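Trans-4-hydroxy-L-proline dehydratase (Clostridioides difficile 70-100-2010, PDB 6VXC) catalyses the dehydration of trans-4-hydroxy-L-proline to (S)-1-pyrroline-5-carboxylate, a glycyl radical reaction in the anaerobic breakdown of hydroxyproline. Local coordinates at residues 50-55 with 137-142; 63-68 with 218-223; 190-195 with 544-549; 281-286 with 298-303. All coordinates share one frame; numbering follows the deposited sequence.

Interaction 1 of 4, residues 50-55 with 137-142; sequences LMTEAY and EEIIPF
F142 reaches from helix 129-143 to T52 and Y55, one turn apart on helix 46-58, and its ring makes most of this contact. Its CB lies 4.1 Å from T52 CG2. The next atom, F142 CG, comes a little nearer, at 3.9 Å from the same methyl. Along the ring, CD2 still faces T52 CG2, but CE2 has already passed on to Y55, and at the far end CZ stands 3.5 Å from Y55 CB. The methyl sits over a ring face: T52 CG2 is 4.3 Å from the F142 centroid and 26° off the normal, a CH-pi contact. With CG anti to the backbone N (chi1 -174°), the F142 ring is carried across the gap between the helices. Y55 offers mainly its CB, because its ring leads away and its OH is bonded to R68.

The other branch of T52 points to I139, whose CD1 lies 3.5 Å from OG1. That approach is no hydrogen bond; the hydroxyl is held by A48 O and by W143 NE1, so it is satisfied despite being buried. F142 also has a cation-pi partner in R146.

The local axes of the two segments pass 10.4 Å apart at a crossing angle of 51°, a separation bridged by a long aromatic side chain. No hydrogen bond joins the two segments. Their attraction is therefore apolar, between a methyl, a CB and a phenyl ring, while the polar tie of T52 to the partner helix falls just beyond, at W143.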
# COMPACT_ATOMS: atom_id res chain seq x y z
N LEU A 50 14.38 -14.34 -18.73
CA LEU A 50 13.50 -14.29 -19.90
C LEU A 50 13.35 -12.87 -20.43
O LEU A 50 13.26 -12.67 -21.64
CB LEU A 50 12.14 -14.91 -19.57
CG LEU A 50 12.21 -16.42 -19.31
CD1 LEU A 50 10.86 -17.01 -18.89
CD2 LEU A 50 12.76 -17.16 -20.52
N MET A 51 13.29 -11.88 -19.54
CA MET A 51 13.24 -10.50 -20.02
C MET A 51 14.54 -10.11 -20.72
O MET A 51 14.51 -9.37 -21.70
CB MET A 51 12.96 -9.53 -18.85
CG MET A 51 11.61 -9.77 -18.16
SD MET A 51 10.15 -9.44 -19.17
CE MET A 51 10.16 -7.65 -19.20
N THR A 52 15.68 -10.58 -20.22
CA THR A 52 16.93 -10.30 -20.91
C THR A 52 16.90 -10.85 -22.33
O THR A 52 17.25 -10.15 -23.28
CB THR A 52 18.12 -10.86 -20.13
OG1 THR A 52 18.11 -10.37 -18.79
CG2 THR A 52 19.43 -10.44 -20.81
N GLU A 53 16.45 -12.10 -22.49
CA GLU A 53 16.33 -12.69 -23.83
C GLU A 53 15.46 -11.84 -24.75
O GLU A 53 15.76 -11.69 -25.94
CB GLU A 53 15.75 -14.10 -23.74
CG GLU A 53 16.66 -15.13 -23.11
CD GLU A 53 16.02 -16.52 -23.09
OE1 GLU A 53 14.91 -16.67 -23.64
OE2 GLU A 53 16.63 -17.45 -22.53
N ALA A 54 14.34 -11.33 -24.23
CA ALA A 54 13.43 -10.57 -25.08
C ALA A 54 14.05 -9.25 -25.52
O ALA A 54 13.91 -8.85 -26.67
CB ALA A 54 12.10 -10.34 -24.36
N TYR A 55 14.73 -8.54 -24.60
CA TYR A 55 15.34 -7.27 -24.97
C TYR A 55 16.44 -7.46 -26.00
O TYR A 55 16.53 -6.71 -26.98
CB TYR A 55 15.88 -6.56 -23.74
CG TYR A 55 14.90 -5.63 -23.06
CD1 TYR A 55 13.63 -6.08 -22.70
CD2 TYR A 55 15.23 -4.31 -22.79
CE1 TYR A 55 12.73 -5.22 -22.07
CE2 TYR A 55 14.35 -3.46 -22.17
CZ TYR A 55 13.09 -3.92 -21.81
OH TYR A 55 12.20 -3.06 -21.19
N GLU A 137 26.40 -12.95 -13.94
CA GLU A 137 26.96 -13.17 -15.27
C GLU A 137 26.03 -12.77 -16.41
O GLU A 137 26.52 -12.34 -17.45
CB GLU A 137 27.33 -14.64 -15.44
CG GLU A 137 28.39 -15.13 -14.48
CD GLU A 137 28.70 -16.60 -14.67
OE1 GLU A 137 29.67 -17.08 -14.05
OE2 GLU A 137 27.98 -17.27 -15.44
N GLU A 138 24.73 -12.91 -16.25
CA GLU A 138 23.80 -12.59 -17.32
C GLU A 138 23.04 -11.29 -17.10
O GLU A 138 22.80 -10.56 -18.07
CB GLU A 138 22.79 -13.72 -17.51
CG GLU A 138 23.36 -15.12 -17.66
CD GLU A 138 24.33 -15.27 -18.82
OE1 GLU A 138 25.31 -16.03 -18.67
OE2 GLU A 138 24.09 -14.66 -19.89
N ILE A 139 22.64 -10.98 -15.87
CA ILE A 139 21.71 -9.89 -15.60
C ILE A 139 22.44 -8.56 -15.45
O ILE A 139 22.10 -7.59 -16.13
CB ILE A 139 20.86 -10.17 -14.35
CG1 ILE A 139 20.12 -11.50 -14.49
CG2 ILE A 139 19.86 -9.04 -14.13
CD1 ILE A 139 19.33 -11.63 -15.77
N ILE A 140 23.40 -8.48 -14.53
CA ILE A 140 24.10 -7.22 -14.28
C ILE A 140 24.75 -6.67 -15.55
O ILE A 140 24.57 -5.47 -15.83
CB ILE A 140 25.11 -7.39 -13.13
CG1 ILE A 140 24.37 -7.54 -11.81
CG2 ILE A 140 26.08 -6.22 -13.08
CD1 ILE A 140 25.28 -7.66 -10.64
N PRO A 141 25.49 -7.45 -16.33
CA PRO A 141 26.13 -6.89 -17.53
C PRO A 141 25.14 -6.27 -18.49
O PRO A 141 25.49 -5.31 -19.18
CB PRO A 141 26.86 -8.10 -18.14
CG PRO A 141 27.05 -9.03 -17.00
CD PRO A 141 25.84 -8.87 -16.16
N PHE A 142 23.91 -6.78 -18.56
CA PHE A 142 22.94 -6.22 -19.49
C PHE A 142 22.12 -5.08 -18.87
O PHE A 142 21.90 -4.06 -19.52
CB PHE A 142 22.01 -7.32 -20.01
CG PHE A 142 21.06 -6.86 -21.08
CD1 PHE A 142 21.45 -6.84 -22.41
CD2 PHE A 142 19.79 -6.42 -20.75
CE1 PHE A 142 20.58 -6.39 -23.39
CE2 PHE A 142 18.92 -5.98 -21.73
CZ PHE A 142 19.31 -5.96 -23.06

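Interaction 2 of 4, residues 63-68 with 218-223; sequences EIPVLR and KADLEA
The carboxylate of D220 serves two purposes. Its OD2 is gripped by D557 N and by a salt bridge to R560 NE, while OD1 rests 3.6 Å from P65 CG across the helix contact. Although the CB of D220 leaves its backbone away from helix 64-78, its end comes back near the proline, and the two outside partners fix the rotation of the group there.

P65 is the most covered residue here and lies in the first turn of its helix, directly after E63 at the N-cap and I64. Its missing N-H costs nothing at that place; the i to i-4 bonding begins with L67 N to E63 O, at 2.9 Å. The ring packs by CG on A219 CB and by CB on A223 CB, the latter pair 3.8 Å apart. A223 CB also presses on the backbone, only 3.2 Å from P65 O, evidence of tight packing.

V66 flanks this row through one branch. CG2, anti to the carbonyl carbon, lies 3.9 Å from A219 O and also borders A223 CB, with the E222 carboxylate beyond it. E63 CG brushes A219 CB at 4.4 Å, while E63 OE1 is bonded to Y215.

The local axes run 8.0 Å apart and only 6° from parallel, with the backbones of V66 and A223 nearest, their CA atoms 4.5 Å apart. Small residues one turn apart, A219 and A223, permit this approach: a close parallel helix pair in the outer helical part of the pyruvate formate-lyase-like fold.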
# COMPACT_ATOMS: atom_id res chain seq x y z
N GLU A 63 8.96 0.33 -30.78
CA GLU A 63 8.74 1.33 -29.75
C GLU A 63 8.65 0.66 -28.38
O GLU A 63 8.33 -0.52 -28.27
CB GLU A 63 7.48 2.14 -30.04
CG GLU A 63 7.40 2.75 -31.45
CD GLU A 63 8.33 3.93 -31.66
OE1 GLU A 63 8.45 4.41 -32.81
OE2 GLU A 63 8.97 4.37 -30.68
N ILE A 64 8.94 1.43 -27.32
CA ILE A 64 9.07 0.83 -25.99
C ILE A 64 7.79 0.15 -25.53
O ILE A 64 7.88 -0.94 -24.95
CB ILE A 64 9.59 1.87 -24.99
CG1 ILE A 64 11.03 2.24 -25.36
CG2 ILE A 64 9.56 1.29 -23.58
CD1 ILE A 64 11.60 3.38 -24.56
N PRO A 65 6.60 0.69 -25.74
CA PRO A 65 5.40 -0.07 -25.32
C PRO A 65 5.33 -1.45 -25.95
O PRO A 65 5.02 -2.43 -25.26
CB PRO A 65 4.23 0.84 -25.74
CG PRO A 65 4.84 2.01 -26.45
CD PRO A 65 6.28 2.07 -26.14
N VAL A 66 5.63 -1.56 -27.25
CA VAL A 66 5.63 -2.87 -27.88
C VAL A 66 6.74 -3.75 -27.31
O VAL A 66 6.56 -4.96 -27.13
CB VAL A 66 5.73 -2.72 -29.41
CG1 VAL A 66 5.96 -4.08 -30.06
CG2 VAL A 66 4.47 -2.08 -29.97
N LEU A 67 7.90 -3.16 -27.03
CA LEU A 67 8.98 -3.93 -26.41
C LEU A 67 8.55 -4.54 -25.08
O LEU A 67 8.84 -5.71 -24.80
CB LEU A 67 10.22 -3.04 -26.22
CG LEU A 67 11.40 -3.62 -25.43
CD1 LEU A 67 11.90 -4.87 -26.07
CD2 LEU A 67 12.50 -2.60 -25.41
N ARG A 68 7.89 -3.76 -24.23
CA ARG A 68 7.41 -4.30 -22.96
C ARG A 68 6.40 -5.43 -23.20
O ARG A 68 6.47 -6.48 -22.56
CB ARG A 68 6.77 -3.19 -22.13
CG ARG A 68 7.71 -2.04 -21.77
CD ARG A 68 8.85 -2.51 -20.88
NE ARG A 68 8.36 -3.18 -19.69
CZ ARG A 68 9.12 -3.89 -18.86
NH1 ARG A 68 8.57 -4.47 -17.81
NH2 ARG A 68 10.42 -4.02 -19.09
N LYS A 218 -1.36 4.41 -31.74
CA LYS A 218 -1.13 3.12 -32.39
C LYS A 218 -0.10 2.29 -31.64
O LYS A 218 -0.30 1.08 -31.45
CB LYS A 218 -0.68 3.33 -33.84
CG LYS A 218 -0.59 2.06 -34.67
CD LYS A 218 0.07 2.32 -36.02
CE LYS A 218 0.19 1.05 -36.86
NZ LYS A 218 -1.13 0.69 -37.45
N ALA A 219 1.00 2.91 -31.22
CA ALA A 219 2.04 2.19 -30.49
C ALA A 219 1.50 1.61 -29.19
O ALA A 219 1.75 0.44 -28.87
CB ALA A 219 3.23 3.13 -30.23
N ASP A 220 0.73 2.41 -28.43
CA ASP A 220 0.14 1.90 -27.19
C ASP A 220 -0.90 0.81 -27.44
O ASP A 220 -0.94 -0.19 -26.74
CB ASP A 220 -0.50 3.05 -26.39
CG ASP A 220 0.50 3.87 -25.58
OD1 ASP A 220 1.66 3.43 -25.40
OD2 ASP A 220 0.11 4.96 -25.10
N LEU A 221 -1.76 1.00 -28.45
CA LEU A 221 -2.80 0.01 -28.75
C LEU A 221 -2.20 -1.29 -29.27
O LEU A 221 -2.64 -2.38 -28.90
CB LEU A 221 -3.79 0.60 -29.75
CG LEU A 221 -4.70 1.69 -29.18
CD1 LEU A 221 -5.27 2.57 -30.26
CD2 LEU A 221 -5.84 1.08 -28.35
N GLU A 222 -1.18 -1.19 -30.13
CA GLU A 222 -0.49 -2.40 -30.58
C GLU A 222 0.09 -3.17 -29.40
O GLU A 222 0.05 -4.41 -29.37
CB GLU A 222 0.62 -2.07 -31.59
CG GLU A 222 0.15 -1.70 -32.96
CD GLU A 222 1.30 -1.45 -33.95
OE1 GLU A 222 1.04 -1.52 -35.17
OE2 GLU A 222 2.46 -1.22 -33.52
N ALA A 223 0.69 -2.47 -28.44
CA ALA A 223 1.22 -3.15 -27.27
C ALA A 223 0.10 -3.82 -26.47
O ALA A 223 0.27 -4.94 -25.98
CB ALA A 223 1.99 -2.16 -26.40

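Interaction 3 of 4, residues 190-195 with 544-549; sequences KGFLDL and MSTIVD
F192 sets the edge of its ring against T546: CE1 lies 3.4 Å from OG1, which is near the ring plane. The hydroxyl is turned between its backbone N and carbonyl carbon (chi1 64°), and there it bonds to L543 O in the preceding turn, so its approach to the phenyl edge leaves it with a polar partner. Farther along the same ring, CZ meets I547 CG2 at 4.0 Å.

The phenylalanine stands in the first turn of helix 192-205, whose start is capped from within. G191, at the N-cap, donates its N-H to D194 OD2 over 3.0 Å at 161°, reaching the anti side of the carboxylate from 28° out of its plane. This is one half of a capping box; glycine has no side chain to supply the reciprocal bond.

L195, one turn on from G191, comes in beside F192. Both its methyls lie against a peptide oxygen, CD2 3.7 Å and CD1 3.8 Å from T546 O. CD1 also touches I547 CG2, 4.1 Å away, so that this single isoleucine branch is shared by the leucine and the aromatic ring. M231 of helix 214-248 and V286 of helix 276-293 pack on F192 as well.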
# COMPACT_ATOMS: atom_id res chain seq x y z
N LYS A 190 -15.69 -9.23 -19.70
CA LYS A 190 -14.96 -9.46 -20.94
C LYS A 190 -13.77 -10.36 -20.66
O LYS A 190 -13.17 -10.29 -19.59
CB LYS A 190 -14.46 -8.15 -21.59
CG LYS A 190 -15.57 -7.28 -22.13
CD LYS A 190 -15.05 -5.97 -22.72
CE LYS A 190 -16.14 -5.27 -23.53
NZ LYS A 190 -15.77 -3.90 -23.90
N GLY A 191 -13.44 -11.21 -21.64
CA GLY A 191 -12.16 -11.88 -21.66
C GLY A 191 -11.16 -11.07 -22.45
O GLY A 191 -11.47 -10.02 -23.00
N PHE A 192 -9.92 -11.57 -22.50
CA PHE A 192 -8.89 -10.84 -23.22
C PHE A 192 -9.00 -10.97 -24.74
O PHE A 192 -8.48 -10.12 -25.46
CB PHE A 192 -7.51 -11.27 -22.72
CG PHE A 192 -7.17 -10.65 -21.40
CD1 PHE A 192 -6.60 -9.39 -21.33
CD2 PHE A 192 -7.49 -11.30 -20.21
CE1 PHE A 192 -6.33 -8.79 -20.10
CE2 PHE A 192 -7.22 -10.71 -18.97
CZ PHE A 192 -6.64 -9.46 -18.92
N LEU A 193 -9.71 -12.00 -25.23
CA LEU A 193 -10.05 -12.01 -26.65
C LEU A 193 -11.04 -10.90 -26.98
O LEU A 193 -10.95 -10.29 -28.04
CB LEU A 193 -10.63 -13.37 -27.05
CG LEU A 193 -9.65 -14.52 -27.02
CD1 LEU A 193 -10.40 -15.81 -27.26
CD2 LEU A 193 -8.55 -14.32 -28.07
N ASP A 194 -11.99 -10.64 -26.07
CA ASP A 194 -12.92 -9.51 -26.26
C ASP A 194 -12.17 -8.18 -26.27
O ASP A 194 -12.46 -7.30 -27.10
CB ASP A 194 -13.96 -9.48 -25.15
CG ASP A 194 -14.89 -10.67 -25.15
OD1 ASP A 194 -15.28 -11.13 -26.25
OD2 ASP A 194 -15.24 -11.12 -24.04
N LEU A 195 -11.28 -7.98 -25.30
CA LEU A 195 -10.55 -6.72 -25.24
C LEU A 195 -9.70 -6.55 -26.48
O LEU A 195 -9.63 -5.46 -27.05
CB LEU A 195 -9.68 -6.69 -23.97
CG LEU A 195 -10.46 -6.67 -22.64
CD1 LEU A 195 -9.55 -6.95 -21.43
CD2 LEU A 195 -11.14 -5.33 -22.45
N MET A 544 -1.72 -3.79 -17.88
CA MET A 544 -2.60 -3.04 -16.98
C MET A 544 -3.54 -2.12 -17.77
O MET A 544 -4.71 -1.97 -17.41
CB MET A 544 -1.79 -2.23 -15.97
CG MET A 544 -2.65 -1.43 -14.99
SD MET A 544 -3.47 -2.49 -13.77
CE MET A 544 -2.04 -2.98 -12.80
N SER A 545 -3.05 -1.52 -18.86
CA SER A 545 -3.87 -0.59 -19.62
C SER A 545 -5.12 -1.27 -20.18
O SER A 545 -6.15 -0.61 -20.34
CB SER A 545 -3.06 0.04 -20.75
OG SER A 545 -1.95 0.75 -20.23
N THR A 546 -5.06 -2.57 -20.50
CA THR A 546 -6.21 -3.22 -21.12
C THR A 546 -7.42 -3.28 -20.19
O THR A 546 -8.55 -3.39 -20.68
CB THR A 546 -5.87 -4.64 -21.57
OG1 THR A 546 -5.56 -5.45 -20.43
CG2 THR A 546 -4.70 -4.66 -22.59
N ILE A 547 -7.23 -3.18 -18.88
CA ILE A 547 -8.33 -3.38 -17.95
C ILE A 547 -8.65 -2.13 -17.13
O ILE A 547 -9.39 -2.22 -16.17
CB ILE A 547 -8.05 -4.57 -17.01
CG1 ILE A 547 -6.76 -4.32 -16.24
CG2 ILE A 547 -8.05 -5.89 -17.79
CD1 ILE A 547 -6.52 -5.30 -15.11
N VAL A 548 -8.09 -1.01 -17.50
CA VAL A 548 -8.33 0.21 -16.80
C VAL A 548 -9.04 1.24 -17.66
O VAL A 548 -8.54 1.65 -18.69
CB VAL A 548 -7.04 0.84 -16.26
CG1 VAL A 548 -7.32 2.26 -15.81
CG2 VAL A 548 -6.37 0.03 -15.20
N ASP A 549 -10.20 1.67 -17.19
CA ASP A 549 -10.94 2.68 -17.86
C ASP A 549 -10.21 3.98 -18.11
O ASP A 549 -9.74 4.66 -17.26
CB ASP A 549 -12.29 2.98 -17.29
CG ASP A 549 -13.29 1.91 -17.56
OD1 ASP A 549 -13.16 1.21 -18.53
OD2 ASP A 549 -14.20 1.81 -16.79

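Interaction 4 of 4, residues 281-286 with 298-303; sequences QMYWFV and DAFTPG
The loop 298-303, which follows helix 276-293 and precedes helix 305-318, folds back on the first of these helices and brings F300 and P302 against Y283. P302 covers one face of the tyrosine ring, with CB 3.9 Å from the centroid and 19° off the normal, a CH-pi contact. Toward the phenol end, P302 CD comes to 3.4 Å from Y283 CZ. F300 is arranged differently: its plane is within 8° of the Y283 plane, but the centroids are 5.9 Å apart and the rings barely overlap. Their nearest ring atoms are F300 CD2 and Y283 CE1, 3.8 Å apart.

Between these residues, the CB of T301 points away from the helix, and OG1 closes an ST turn, accepting from G303 N at 3.0 Å and 167°. The same oxygen is bonded to N362 O. T301 instead presents its backbone: CA lies 3.0 Å from Y283 OH, a tight approach, yet the phenol's hydrogen bond is made with H287 ND1 on its own helix.

V286, one turn on from Y283, touches F300 through CG1, 3.8 Å from CE2. The T301 side chain lies about 10 Å from that of E456, the likely proton acceptor, and slightly farther from that of C454, the likely cysteine radical site.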
# COMPACT_ATOMS: atom_id res chain seq x y z
N GLN A 281 -10.59 -17.44 -10.69
CA GLN A 281 -9.39 -17.79 -11.44
C GLN A 281 -9.03 -16.69 -12.44
O GLN A 281 -7.84 -16.41 -12.63
CB GLN A 281 -9.60 -19.13 -12.16
CG GLN A 281 -8.39 -19.61 -12.99
CD GLN A 281 -7.16 -19.96 -12.14
OE1 GLN A 281 -7.14 -21.00 -11.50
NE2 GLN A 281 -6.14 -19.11 -12.16
N MET A 282 -10.02 -16.06 -13.06
CA MET A 282 -9.74 -14.92 -13.94
C MET A 282 -9.04 -13.80 -13.16
O MET A 282 -8.01 -13.28 -13.59
CB MET A 282 -11.03 -14.41 -14.60
CG MET A 282 -10.93 -13.04 -15.31
SD MET A 282 -9.93 -13.05 -16.83
CE MET A 282 -11.22 -13.28 -18.04
N TYR A 283 -9.58 -13.43 -12.00
CA TYR A 283 -8.92 -12.40 -11.21
C TYR A 283 -7.48 -12.79 -10.92
O TYR A 283 -6.56 -11.97 -11.08
CB TYR A 283 -9.64 -12.09 -9.90
CG TYR A 283 -8.69 -11.24 -9.09
CD1 TYR A 283 -8.55 -9.88 -9.37
CD2 TYR A 283 -7.82 -11.81 -8.18
CE1 TYR A 283 -7.63 -9.12 -8.71
CE2 TYR A 283 -6.88 -11.04 -7.52
CZ TYR A 283 -6.79 -9.70 -7.80
OH TYR A 283 -5.86 -8.95 -7.15
N TRP A 284 -7.25 -14.04 -10.48
CA TRP A 284 -5.91 -14.41 -10.05
C TRP A 284 -4.91 -14.42 -11.20
O TRP A 284 -3.74 -14.06 -11.02
CB TRP A 284 -5.91 -15.76 -9.32
CG TRP A 284 -4.56 -15.98 -8.70
CD1 TRP A 284 -3.64 -16.93 -9.03
CD2 TRP A 284 -3.94 -15.16 -7.69
NE1 TRP A 284 -2.50 -16.77 -8.28
CE2 TRP A 284 -2.66 -15.69 -7.45
CE3 TRP A 284 -4.35 -14.04 -6.97
CZ2 TRP A 284 -1.79 -15.14 -6.52
CZ3 TRP A 284 -3.48 -13.49 -6.03
CH2 TRP A 284 -2.21 -14.05 -5.82
N PHE A 285 -5.34 -14.86 -12.40
CA PHE A 285 -4.47 -14.79 -13.57
C PHE A 285 -4.09 -13.34 -13.88
O PHE A 285 -2.93 -13.04 -14.17
CB PHE A 285 -5.15 -15.43 -14.78
CG PHE A 285 -5.00 -16.94 -14.85
CD1 PHE A 285 -3.88 -17.57 -14.33
CD2 PHE A 285 -5.97 -17.71 -15.49
CE1 PHE A 285 -3.74 -18.96 -14.41
CE2 PHE A 285 -5.84 -19.10 -15.58
CZ PHE A 285 -4.72 -19.73 -15.04
N VAL A 286 -5.07 -12.45 -13.85
CA VAL A 286 -4.80 -11.03 -14.06
C VAL A 286 -3.83 -10.52 -13.00
O VAL A 286 -2.91 -9.76 -13.29
CB VAL A 286 -6.11 -10.21 -14.06
CG1 VAL A 286 -5.81 -8.72 -14.11
CG2 VAL A 286 -7.03 -10.62 -15.21
N ASP A 298 1.95 -2.27 -3.95
CA ASP A 298 0.69 -2.83 -3.44
C ASP A 298 0.12 -3.91 -4.35
O ASP A 298 -1.10 -4.10 -4.40
CB ASP A 298 -0.35 -1.73 -3.22
CG ASP A 298 0.09 -0.71 -2.17
OD1 ASP A 298 1.11 -0.95 -1.49
OD2 ASP A 298 -0.60 0.31 -2.02
N ALA A 299 1.00 -4.66 -5.02
CA ALA A 299 0.62 -5.81 -5.83
C ALA A 299 -0.62 -5.53 -6.68
O ALA A 299 -0.60 -4.66 -7.55
CB ALA A 299 0.40 -7.02 -4.93
N PHE A 300 -1.69 -6.29 -6.46
CA PHE A 300 -2.97 -6.06 -7.11
C PHE A 300 -4.05 -6.52 -6.15
O PHE A 300 -3.77 -7.21 -5.17
CB PHE A 300 -3.07 -6.80 -8.48
CG PHE A 300 -4.05 -6.17 -9.45
CD1 PHE A 300 -4.10 -4.80 -9.62
CD2 PHE A 300 -4.88 -6.96 -10.21
CE1 PHE A 300 -4.98 -4.23 -10.53
CE2 PHE A 300 -5.77 -6.40 -11.12
CZ PHE A 300 -5.82 -5.04 -11.28
N THR A 301 -5.29 -6.10 -6.40
CA THR A 301 -6.39 -6.52 -5.54
C THR A 301 -7.68 -6.47 -6.33
O THR A 301 -7.89 -5.56 -7.13
CB THR A 301 -6.53 -5.62 -4.29
OG1 THR A 301 -7.80 -5.87 -3.67
CG2 THR A 301 -6.44 -4.14 -4.64
N PRO A 302 -8.61 -7.40 -6.07
CA PRO A 302 -9.92 -7.31 -6.72
C PRO A 302 -10.76 -6.16 -6.21
O PRO A 302 -11.80 -5.85 -6.82
CB PRO A 302 -10.55 -8.67 -6.39
CG PRO A 302 -9.93 -9.03 -5.08
CD PRO A 302 -8.52 -8.54 -5.14
N GLY A 303 -10.33 -5.49 -5.14
CA GLY A 303 -11.09 -4.35 -4.63
C GLY A 303 -12.40 -4.77 -4.00
O GLY A 303 -12.39 -5.38 -2.93

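In the fold
All four contacts lack a hydrogen bond between their segments, but their burial differs. Interaction 2, about 28 Å from the chain centre, is partly exposed and packs small side chains closely; interaction 1, at about 29 Å, is buried and uses a longer aromatic reach. The two are joined through consecutive helices 46-58 and 64-78, with Y55 OH 2.9 Å from R68 NH2 (probable hydrogen bond). Interactions 3 and 4 are fully buried and continuous: I547 CD1 lies 3.6 Å from V286 CG1. Interaction 4, about 15 Å from the centre, is the most aromatic and nearest the presumed catalytic residues. Interactions 2 and 3 use successive helices, their own nearest atoms about 6 Å apart.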